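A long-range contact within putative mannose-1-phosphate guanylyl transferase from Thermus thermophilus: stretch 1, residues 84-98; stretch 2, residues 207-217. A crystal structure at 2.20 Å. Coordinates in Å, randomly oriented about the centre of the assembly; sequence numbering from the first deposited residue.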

ATOM      1  N   THR A  84      32.751   7.418  -8.272  1.00 36.26           N
ATOM      2  CA  THR A  84      32.918   7.844  -9.660  1.00 35.16           C
ATOM      3  C   THR A  84      34.393   8.041 -10.020  1.00 34.50           C
ATOM      4  O   THR A  84      34.800   7.925 -11.169  1.00 35.73           O
ATOM      5  CB  THR A  84      32.162   9.160  -9.848  1.00 35.31           C
ATOM      6  OG1 THR A  84      32.795  10.171  -9.062  1.00 35.36           O
ATOM      7  CG2 THR A  84      30.715   9.005  -9.373  1.00 32.45           C
ATOM      8  N   ALA A  85      35.251   8.402  -9.051  1.00 32.56           N
ATOM      9  CA  ALA A  85      36.653   8.576  -9.388  1.00 33.37           C
ATOM     10  C   ALA A  85      37.257   7.279  -9.930  1.00 33.22           C
ATOM     11  O   ALA A  85      38.114   7.288 -10.804  1.00 33.10           O
ATOM     12  CB  ALA A  85      37.393   9.018  -8.132  1.00 34.52           C
ATOM     13  N   GLY A  86      36.782   6.178  -9.321  1.00 34.06           N
ATOM     14  CA  GLY A  86      37.206   4.864  -9.785  1.00 33.16           C
ATOM     15  C   GLY A  86      36.626   4.553 -11.167  1.00 33.85           C
ATOM     16  O   GLY A  86      37.313   4.087 -12.065  1.00 33.47           O
ATOM     17  N   ALA A  87      35.343   4.836 -11.373  1.00 32.46           N
ATOM     18  CA  ALA A  87      34.735   4.613 -12.679  1.00 31.15           C
ATOM     19  C   ALA A  87      35.415   5.496 -13.731  1.00 29.83           C
ATOM     20  O   ALA A  87      35.679   5.054 -14.845  1.00 29.71           O
ATOM     21  CB  ALA A  87      33.239   4.912 -12.621  1.00 31.99           C
ATOM     22  N   VAL A  88      35.705   6.743 -13.378  1.00 29.37           N
ATOM     23  CA  VAL A  88      36.355   7.655 -14.316  1.00 28.05           C
ATOM     24  C   VAL A  88      37.750   7.131 -14.685  1.00 29.75           C
ATOM     25  O   VAL A  88      38.181   7.241 -15.833  1.00 29.31           O
ATOM     26  CB  VAL A  88      36.458   9.077 -13.725  1.00 26.72           C
ATOM     27  CG1 VAL A  88      37.355   9.943 -14.593  1.00 25.96           C
ATOM     28  CG2 VAL A  88      35.060   9.705 -13.639  1.00 27.03           C
ATOM     29  N   LEU A  89      38.446   6.560 -13.707  1.00 29.42           N
ATOM     30  CA  LEU A  89      39.769   5.992 -13.945  1.00 30.53           C
ATOM     31  C   LEU A  89      39.685   4.958 -15.067  1.00 30.60           C
ATOM     32  O   LEU A  89      40.465   4.991 -16.013  1.00 31.10           O
ATOM     33  CB  LEU A  89      40.294   5.321 -12.673  1.00 29.11           C
ATOM     34  CG  LEU A  89      41.442   4.319 -12.857  1.00 30.28           C
ATOM     35  CD1 LEU A  89      42.685   5.043 -13.340  1.00 29.09           C
ATOM     36  CD2 LEU A  89      41.712   3.602 -11.535  1.00 31.19           C
ATOM     37  N   LEU A  90      38.728   4.045 -14.958  1.00 31.85           N
ATOM     38  CA  LEU A  90      38.559   2.996 -15.954  1.00 33.73           C
ATOM     39  C   LEU A  90      38.210   3.581 -17.325  1.00 33.78           C
ATOM     40  O   LEU A  90      38.661   3.124 -18.366  1.00 33.92           O
ATOM     41  CB  LEU A  90      37.436   2.071 -15.487  1.00 33.86           C
ATOM     42  CG  LEU A  90      37.717   1.452 -14.116  1.00 35.53           C
ATOM     43  CD1 LEU A  90      36.722   0.342 -13.763  1.00 35.08           C
ATOM     44  CD2 LEU A  90      39.106   0.823 -14.030  1.00 36.27           C
ATOM     45  N   GLY A  91      37.334   4.603 -17.301  1.00 32.68           N
ATOM     46  CA  GLY A  91      36.928   5.229 -18.551  1.00 31.34           C
ATOM     47  C   GLY A  91      38.117   5.862 -19.273  1.00 30.97           C
ATOM     48  O   GLY A  91      38.241   5.819 -20.489  1.00 29.82           O
ATOM     49  N   VAL A  92      38.991   6.505 -18.476  1.00 30.49           N
ATOM     50  CA  VAL A  92      40.156   7.156 -19.064  1.00 32.29           C
ATOM     51  C   VAL A  92      41.116   6.135 -19.675  1.00 33.33           C
ATOM     52  O   VAL A  92      41.693   6.332 -20.736  1.00 33.53           O
ATOM     53  CB  VAL A  92      40.864   7.954 -17.967  1.00 32.19           C
ATOM     54  CG1 VAL A  92      42.189   8.500 -18.492  1.00 34.41           C
ATOM     55  CG2 VAL A  92      39.989   9.112 -17.523  1.00 31.70           C
ATOM     56  N   ALA A  93      41.308   5.026 -18.937  1.00 32.10           N
ATOM     57  CA  ALA A  93      42.186   3.974 -19.437  1.00 32.99           C
ATOM     58  C   ALA A  93      41.767   3.519 -20.835  1.00 34.31           C
ATOM     59  O   ALA A  93      42.577   3.325 -21.730  1.00 35.55           O
ATOM     60  CB  ALA A  93      42.121   2.794 -18.466  1.00 31.24           C
ATOM     61  N   GLU A  94      40.449   3.310 -20.991  1.00 34.56           N
ATOM     62  CA  GLU A  94      39.946   2.846 -22.277  1.00 36.99           C
ATOM     63  C   GLU A  94      40.096   3.913 -23.364  1.00 36.71           C
ATOM     64  O   GLU A  94      40.540   3.656 -24.475  1.00 38.19           O
ATOM     65  CB  GLU A  94      38.472   2.474 -22.106  1.00 36.53           C
ATOM     66  CG  GLU A  94      38.289   1.161 -21.348  1.00 44.37           C
ATOM     67  CD  GLU A  94      38.938   0.044 -22.130  1.00 45.89           C
ATOM     68  OE1 GLU A  94      38.612  -0.123 -23.295  1.00 47.05           O
ATOM     69  OE2 GLU A  94      39.775  -0.656 -21.562  1.00 48.52           O
ATOM     70  N   ALA A  95      39.669   5.143 -23.019  1.00 35.69           N
ATOM     71  CA  ALA A  95      39.762   6.237 -23.982  1.00 37.52           C
ATOM     72  C   ALA A  95      41.186   6.399 -24.517  1.00 38.89           C
ATOM     73  O   ALA A  95      41.423   6.610 -25.701  1.00 37.32           O
ATOM     74  CB  ALA A  95      39.323   7.525 -23.282  1.00 34.29           C
ATOM     75  N   LEU A  96      42.154   6.331 -23.587  1.00 38.27           N
ATOM     76  CA  LEU A  96      43.545   6.532 -23.972  1.00 41.42           C
ATOM     77  C   LEU A  96      43.998   5.541 -25.046  1.00 43.44           C
ATOM     78  O   LEU A  96      44.468   5.908 -26.115  1.00 45.08           O
ATOM     79  CB  LEU A  96      44.415   6.386 -22.723  1.00 38.76           C
ATOM     80  CG  LEU A  96      44.434   7.660 -21.875  1.00 39.69           C
ATOM     81  CD1 LEU A  96      45.183   7.472 -20.554  1.00 39.09           C
ATOM     82  CD2 LEU A  96      45.103   8.837 -22.585  1.00 39.55           C
ATOM     83  N   LYS A  97      43.882   4.239 -24.720  1.00 45.54           N
ATOM     84  CA  LYS A  97      44.355   3.230 -25.662  1.00 48.70           C
ATOM     85  C   LYS A  97      43.399   3.045 -26.843  1.00 48.55           C
ATOM     86  O   LYS A  97      43.675   2.337 -27.801  1.00 49.09           O
ATOM     87  CB  LYS A  97      44.563   1.910 -24.918  1.00 50.38           C
ATOM     88  CG  LYS A  97      43.271   1.358 -24.316  1.00 52.54           C
ATOM     89  CD  LYS A  97      43.539   0.469 -23.101  1.00 56.01           C
ATOM     90  CE  LYS A  97      42.809  -0.875 -23.182  1.00 58.26           C
ATOM     91  NZ  LYS A  97      42.502  -1.349 -21.833  1.00 58.48           N
ATOM     92  N   GLU A  98      42.218   3.681 -26.729  1.00 49.47           N
ATOM     93  CA  GLU A  98      41.318   3.718 -27.875  1.00 50.01           C
ATOM     94  C   GLU A  98      41.661   4.901 -28.787  1.00 49.64           C
ATOM     95  O   GLU A  98      41.184   5.030 -29.906  1.00 50.87           O
ATOM     96  CB  GLU A  98      39.882   3.849 -27.364  1.00 52.58           C
ATOM     97  CG  GLU A  98      39.243   2.494 -27.051  1.00 55.71           C
ATOM     98  CD  GLU A  98      39.466   1.549 -28.212  1.00 58.40           C
ATOM     99  OE1 GLU A  98      39.434   1.998 -29.349  1.00 60.33           O
ATOM    100  OE2 GLU A  98      39.659   0.360 -27.965  1.00 59.72           O
ATOM    101  N   SER A 207      46.963   8.298  -6.087  1.00 33.18           N
ATOM    102  CA  SER A 207      46.537   6.902  -6.102  1.00 34.65           C
ATOM    103  C   SER A 207      45.979   6.488  -7.472  1.00 34.29           C
ATOM    104  O   SER A 207      46.188   5.385  -7.961  1.00 35.15           O
ATOM    105  CB  SER A 207      45.462   6.711  -5.032  1.00 35.52           C
ATOM    106  OG  SER A 207      44.356   7.573  -5.307  1.00 38.13           O
ATOM    107  N   HIS A 208      45.202   7.411  -8.075  1.00 33.24           N
ATOM    108  CA  HIS A 208      44.569   7.095  -9.356  1.00 34.13           C
ATOM    109  C   HIS A 208      45.534   7.261 -10.536  1.00 33.40           C
ATOM    110  O   HIS A 208      45.438   6.590 -11.556  1.00 33.00           O
ATOM    111  CB  HIS A 208      43.345   8.007  -9.536  1.00 34.19           C
ATOM    112  CG  HIS A 208      42.210   7.549  -8.651  1.00 34.88           C
ATOM    113  ND1 HIS A 208      42.312   7.414  -7.303  1.00 36.46           N
ATOM    114  CD2 HIS A 208      40.924   7.151  -9.033  1.00 34.88           C
ATOM    115  CE1 HIS A 208      41.109   6.964  -6.887  1.00 35.33           C
ATOM    116  NE2 HIS A 208      40.260   6.795  -7.903  1.00 36.48           N
ATOM    117  N   HIS A 209      46.461   8.233 -10.406  1.00 34.42           N
ATOM    118  CA  HIS A 209      47.454   8.398 -11.472  1.00 36.23           C
ATOM    119  C   HIS A 209      48.337   7.151 -11.582  1.00 34.53           C
ATOM    120  O   HIS A 209      48.626   6.634 -12.657  1.00 35.31           O
ATOM    121  CB  HIS A 209      48.309   9.646 -11.182  1.00 38.91           C
ATOM    122  CG  HIS A 209      49.592   9.612 -11.980  1.00 41.57           C
ATOM    123  ND1 HIS A 209      50.746   9.079 -11.513  1.00 45.37           N
ATOM    124  CD2 HIS A 209      49.844  10.151 -13.251  1.00 43.50           C
ATOM    125  CE1 HIS A 209      51.664   9.270 -12.481  1.00 45.35           C
ATOM    126  NE2 HIS A 209      51.152   9.909 -13.534  1.00 45.50           N
ATOM    127  N   GLU A 210      48.782   6.675 -10.398  1.00 34.45           N
ATOM    128  CA  GLU A 210      49.590   5.455 -10.364  1.00 34.61           C
ATOM    129  C   GLU A 210      48.789   4.249 -10.859  1.00 33.75           C
ATOM    130  O   GLU A 210      49.270   3.400 -11.596  1.00 32.86           O
ATOM    131  CB  GLU A 210      50.060   5.222  -8.920  1.00 35.28           C
ATOM    132  CG  GLU A 210      51.299   4.321  -8.843  1.00 38.78           C
ATOM    133  CD  GLU A 210      51.762   4.210  -7.402  1.00 41.49           C
ATOM    134  OE1 GLU A 210      51.231   3.387  -6.678  1.00 42.35           O
ATOM    135  OE2 GLU A 210      52.687   4.926  -7.027  1.00 37.98           O
ATOM    136  N   ALA A 211      47.529   4.175 -10.387  1.00 31.85           N
ATOM    137  CA  ALA A 211      46.675   3.081 -10.829  1.00 31.37           C
ATOM    138  C   ALA A 211      46.497   3.090 -12.348  1.00 32.24           C
ATOM    139  O   ALA A 211      46.534   2.068 -13.018  1.00 30.19           O
ATOM    140  CB  ALA A 211      45.316   3.221 -10.135  1.00 30.68           C
ATOM    141  N   LEU A 212      46.262   4.305 -12.880  1.00 30.52           N
ATOM    142  CA  LEU A 212      46.076   4.447 -14.322  1.00 31.46           C
ATOM    143  C   LEU A 212      47.301   3.963 -15.111  1.00 31.14           C
ATOM    144  O   LEU A 212      47.196   3.297 -16.134  1.00 30.65           O
ATOM    145  CB  LEU A 212      45.811   5.925 -14.617  1.00 31.25           C
ATOM    146  CG  LEU A 212      45.789   6.240 -16.120  1.00 32.95           C
ATOM    147  CD1 LEU A 212      44.789   5.393 -16.905  1.00 32.78           C
ATOM    148  CD2 LEU A 212      45.419   7.687 -16.423  1.00 33.25           C
ATOM    149  N   GLU A 213      48.500   4.362 -14.623  1.00 30.36           N
ATOM    150  CA  GLU A 213      49.723   3.933 -15.302  1.00 34.02           C
ATOM    151  C   GLU A 213      49.847   2.403 -15.317  1.00 32.54           C
ATOM    152  O   GLU A 213      50.204   1.785 -16.310  1.00 33.07           O
ATOM    153  CB  GLU A 213      50.953   4.543 -14.607  1.00 36.03           C
ATOM    154  CG  GLU A 213      51.169   6.032 -14.897  1.00 43.57           C
ATOM    155  CD  GLU A 213      51.681   6.237 -16.311  1.00 49.19           C
ATOM    156  OE1 GLU A 213      52.634   5.585 -16.703  1.00 53.76           O
ATOM    157  OE2 GLU A 213      51.158   7.121 -16.987  1.00 50.98           O
ATOM    158  N   ARG A 214      49.571   1.792 -14.146  1.00 30.60           N
ATOM    159  CA  ARG A 214      49.754   0.351 -14.043  1.00 32.21           C
ATOM    160  C   ARG A 214      48.725  -0.418 -14.879  1.00 31.90           C
ATOM    161  O   ARG A 214      48.992  -1.485 -15.417  1.00 31.27           O
ATOM    162  CB  ARG A 214      49.631  -0.039 -12.570  1.00 29.70           C
ATOM    163  CG  ARG A 214      50.806   0.477 -11.738  1.00 31.04           C
ATOM    164  CD  ARG A 214      51.011  -0.345 -10.462  1.00 31.55           C
ATOM    165  NE  ARG A 214      49.963  -0.045  -9.485  1.00 27.62           N
ATOM    166  CZ  ARG A 214      49.146  -1.054  -9.128  1.00 29.02           C
ATOM    167  NH1 ARG A 214      49.312  -2.257  -9.648  1.00 26.72           N
ATOM    168  NH2 ARG A 214      48.163  -0.830  -8.251  1.00 25.76           N
ATOM    169  N   LEU A 215      47.503   0.138 -14.947  1.00 32.47           N
ATOM    170  CA  LEU A 215      46.466  -0.521 -15.735  1.00 32.09           C
ATOM    171  C   LEU A 215      46.861  -0.609 -17.210  1.00 32.03           C
ATOM    172  O   LEU A 215      46.759  -1.641 -17.860  1.00 32.15           O
ATOM    173  CB  LEU A 215      45.169   0.273 -15.582  1.00 31.59           C
ATOM    174  CG  LEU A 215      44.428  -0.068 -14.288  1.00 32.14           C
ATOM    175  CD1 LEU A 215      43.185   0.800 -14.077  1.00 33.39           C
ATOM    176  CD2 LEU A 215      43.951  -1.521 -14.248  1.00 28.66           C
ATOM    177  N   LEU A 216      47.298   0.543 -17.748  1.00 32.91           N
ATOM    178  CA  LEU A 216      47.750   0.572 -19.132  1.00 35.17           C
ATOM    179  C   LEU A 216      48.957  -0.349 -19.343  1.00 34.88           C
ATOM    180  O   LEU A 216      49.237  -0.827 -20.438  1.00 34.78           O
ATOM    181  CB  LEU A 216      48.140   2.014 -19.467  1.00 37.16           C
ATOM    182  CG  LEU A 216      46.934   2.952 -19.552  1.00 41.10           C
ATOM    183  CD1 LEU A 216      47.343   4.427 -19.568  1.00 42.90           C
ATOM    184  CD2 LEU A 216      46.100   2.726 -20.812  1.00 41.83           C
ATOM    185  N   ALA A 217      49.701  -0.564 -18.240  1.00 32.72           N
ATOM    186  CA  ALA A 217      50.930  -1.346 -18.332  1.00 34.99           C
ATOM    187  C   ALA A 217      50.701  -2.824 -18.000  1.00 35.36           C
ATOM    188  O   ALA A 217      51.629  -3.579 -17.742  1.00 33.60           O
ATOM    189  CB  ALA A 217      51.946  -0.745 -17.358  1.00 33.95           C
TER

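Helices far apart in sequence commonly pack by interlocking apolar side chains, those of one filling hollows on the other, and the pair considered here is a compact example. Both stretches are helical over most of their length and run in broadly the same direction, with 41° between their N-to-C axes, and their axes come within 10.0 Å at closest approach. No hydrogen bond or salt bridge crosses between them. Within each helix the amides bond mainly to the carbonyl four residues back, and the contact across is mostly between side chains; together the two surfaces bury 488 Å².

Stretch 2 opens with a polar residue. Ser-207 does not touch stretch 1, but its OG lies 2.9 Å from ND1 of His-208 in a hydrogen bond that either partner could donate, so ND1 has a partner within its own helix. The other side of the ring meets the first helix: CD2 of His-208 is 3.3 Å from O of Ala-85, at the ring edge, and NE2 is 3.6 Å from CB of Ala-85. Since Ala-85 O already accepts the amide of Leu-89, at 3.0 Å from Leu-89 N, the approach of the ring carbon is an addition to an ordinary helical bond.

Ala-211, one turn on, points toward stretch 1 and presents its CB to Leu-89 CD2 at 3.9 Å. It forms part of a hollow, completed by His-208, Leu-212 and Leu-215, that receives the side chain of Leu-89 as a knob. The fit is tightest at Leu-212, whose CB is 3.5 Å from Leu-89 CD1.

Leu-212 returns the gesture. Its CA-to-CB bond points sideways, yet the end of the side chain comes nearer and settles among Leu-89, Val-92, Ala-93 and Leu-96. Leu-212 CD1 lies 4.0 Å from Ala-93 CB, and Leu-212 CD2 lies 3.9 Å from Val-92 CG1. Ala-93 is also where the backbones are in register, its CA 6.4 Å from the CA of Leu-212, a close spacing compatible with the short alanine side chain.

Leu-215 closes the Leu-89 pocket and extends the apolar surface, its CD1 being 4.1 Å from Leu-90 CD2. Leu-216 finishes the contact at a more exposed position, with CD1 3.9 Å from Leu-96 CD1 and CD2 4.1 Å from the aliphatic CD of Lys-97. The lysine's charge is answered within its own helix, where NZ forms a 2.8 Å salt bridge with Glu-94 OE2. Ala-217 then leaves the helical conformation.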